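Local structure of Rho-class glutathione S-transferase (Laternula elliptica, 3QAV) at residues Asn127-Val132 / Phe189-Leu194. The protein probably catalyses the conjugation of glutathione to electrophilic substrates. Residues are numbered along the deposited sequence; the frame is centred on the assembly and turned at random.
Sequences NISTNV and FPMVAL
Met191 reaches out from helix 183-197 and lays its thioether against Ile128 of helix 126-131. The CA atoms of Ile128 and Met191 stand 7.3 Å apart, close enough for a single long side chain to span the gap. CG of Met191 is anti to its carbonyl carbon (chi1 -67°) and the chain stays extended at chi2, with SD anti to CA, which carries SD to the facing helix; a bend at chi3 (96°) then turns CE toward the root of the isoleucine. SD lies 3.9 Å from Ile128 CB and 4.1 Å from Ile128 CD1, and the methionine chain runs at a slant over the isoleucine. Ile128 CG2, on the other branch, comes within 4.2 Å of Met191 CB, so both branches of Ile128 meet the methionine. The tight part is around CE, 3.4 Å from Ile128 CB, shorter than usual for two carbons; CE is also modelled implausibly near Ser129, so its exact position is doubtful. Shortening Met191 to an alanine would remove SD and CE and is likely to leave a gap beside Ile128, whose side chain would lose nearly all its cover from helix 183-197. Away from this packing, Thr130 points away from helix 183-197 and is exposed; its OG1 turns back to Asn127 O at 3.0 Å, above the carbonyl plane, and Asn131 N binds the same oxygen from the same face. Trp165 and Glu161 of helix 148-172 also touch Ile128, and Pro190 and Ala193 rest on Trp39 of helix 36-47. The side chain of Met191 lies about 10 Å from that of Ser91, which binds glutathione. With only 170 Å² buried, the contact is small but internal, packing helices 126-131 and 183-197 together within the all-helical C-terminal domain of the glutathione S-transferase fold.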
loop_
_atom_site.group_PDB
_atom_site.type_symbol
_atom_site.label_atom_id
_atom_site.label_comp_id
_atom_site.label_asym_id
_atom_site.label_seq_id
_atom_site.Cartn_x
_atom_site.Cartn_y
_atom_site.Cartn_z
ATOM N N ASN A 127 -0.916 -0.298 7.881
ATOM C CA ASN A 127 -0.434 -0.941 9.108
ATOM C C ASN A 127 -1.580 -1.487 9.949
ATOM O O ASN A 127 -1.379 -2.361 10.786
ATOM C CB ASN A 127 0.344 0.047 9.974
ATOM C CG ASN A 127 1.703 0.363 9.416
ATOM O OD1 ASN A 127 2.509 -0.535 9.179
ATOM N ND2 ASN A 127 1.975 1.649 9.212
ATOM N N ILE A 128 -2.774 -0.942 9.751
ATOM C CA ILE A 128 -3.929 -1.388 10.502
ATOM C C ILE A 128 -4.289 -2.784 10.040
ATOM O O ILE A 128 -4.582 -3.655 10.855
ATOM C CB ILE A 128 -5.127 -0.441 10.301
ATOM C CG1 ILE A 128 -4.768 0.953 10.834
ATOM C CG2 ILE A 128 -6.371 -1.004 11.007
ATOM C CD1 ILE A 128 -5.834 2.011 10.579
ATOM N N SER A 129 -4.261 -2.996 8.728
ATOM C CA SER A 129 -4.563 -4.305 8.167
ATOM C C SER A 129 -3.602 -5.336 8.746
ATOM O O SER A 129 -4.013 -6.370 9.255
ATOM C CB SER A 129 -4.399 -4.294 6.643
ATOM O OG SER A 129 -5.316 -3.415 6.023
ATOM N N THR A 130 -2.314 -5.036 8.669
ATOM C CA THR A 130 -1.294 -5.948 9.153
ATOM C C THR A 130 -1.258 -6.157 10.664
ATOM O O THR A 130 -1.246 -7.293 11.133
ATOM C CB THR A 130 0.096 -5.490 8.696
ATOM O OG1 THR A 130 0.378 -4.200 9.249
ATOM C CG2 THR A 130 0.148 -5.405 7.179
ATOM N N ASN A 131 -1.249 -5.072 11.431
ATOM C CA ASN A 131 -1.170 -5.197 12.881
ATOM C C ASN A 131 -2.479 -5.485 13.606
ATOM O O ASN A 131 -2.472 -6.100 14.669
ATOM C CB ASN A 131 -0.510 -3.953 13.478
ATOM C CG ASN A 131 0.855 -3.681 12.878
ATOM O OD1 ASN A 131 1.606 -4.610 12.579
ATOM N ND2 ASN A 131 1.189 -2.403 12.705
ATOM N N VAL A 132 -3.603 -5.053 13.047
ATOM C CA VAL A 132 -4.877 -5.303 13.706
ATOM C C VAL A 132 -5.647 -6.488 13.136
ATOM O O VAL A 132 -6.063 -7.370 13.883
ATOM C CB VAL A 132 -5.797 -4.071 13.662
ATOM C CG1 VAL A 132 -7.083 -4.367 14.398
ATOM C CG2 VAL A 132 -5.106 -2.883 14.289
ATOM N N PHE A 189 -11.363 5.376 7.892
ATOM C CA PHE A 189 -12.666 4.970 8.394
ATOM C C PHE A 189 -13.119 3.547 8.070
ATOM O O PHE A 189 -13.522 2.807 8.966
ATOM C CB PHE A 189 -13.735 5.950 7.926
ATOM C CG PHE A 189 -15.110 5.553 8.332
ATOM C CD1 PHE A 189 -15.542 5.744 9.640
ATOM C CD2 PHE A 189 -15.961 4.931 7.420
ATOM C CE1 PHE A 189 -16.803 5.317 10.034
ATOM C CE2 PHE A 189 -17.210 4.504 7.803
ATOM C CZ PHE A 189 -17.636 4.695 9.112
ATOM N N PRO A 190 -13.092 3.150 6.789
ATOM C CA PRO A 190 -13.526 1.783 6.481
ATOM C C PRO A 190 -12.854 0.747 7.379
ATOM O O PRO A 190 -13.469 -0.244 7.788
ATOM C CB PRO A 190 -13.136 1.625 5.018
ATOM C CG PRO A 190 -13.387 3.010 4.477
ATOM C CD PRO A 190 -12.777 3.895 5.555
ATOM N N MET A 191 -11.585 0.978 7.682
ATOM C CA MET A 191 -10.850 0.055 8.525
ATOM C C MET A 191 -11.383 0.091 9.949
ATOM O O MET A 191 -11.458 -0.939 10.616
ATOM C CB MET A 191 -9.359 0.384 8.478
ATOM C CG MET A 191 -8.769 0.126 7.097
ATOM S SD MET A 191 -7.010 0.426 7.022
ATOM C CE MET A 191 -6.385 -1.208 7.282
ATOM N N VAL A 192 -11.764 1.279 10.413
ATOM C CA VAL A 192 -12.322 1.399 11.759
ATOM C C VAL A 192 -13.726 0.770 11.808
ATOM O O VAL A 192 -14.063 0.064 12.759
ATOM C CB VAL A 192 -12.392 2.872 12.215
ATOM C CG1 VAL A 192 -13.038 2.960 13.600
ATOM C CG2 VAL A 192 -10.983 3.463 12.274
ATOM N N ALA A 193 -14.535 1.014 10.777
ATOM C CA ALA A 193 -15.892 0.454 10.712
ATOM C C ALA A 193 -15.826 -1.073 10.743
ATOM O O ALA A 193 -16.658 -1.740 11.372
ATOM C CB ALA A 193 -16.591 0.919 9.440
ATOM N N LEU A 194 -14.830 -1.619 10.055
ATOM C CA LEU A 194 -14.622 -3.062 9.999
ATOM C C LEU A 194 -14.277 -3.561 11.403
ATOM O O LEU A 194 -14.772 -4.591 11.846
ATOM C CB LEU A 194 -13.475 -3.382 9.036
ATOM C CG LEU A 194 -13.170 -4.850 8.724
ATOM C CD1 LEU A 194 -14.297 -5.453 7.905
ATOM C CD2 LEU A 194 -11.867 -4.940 7.949
#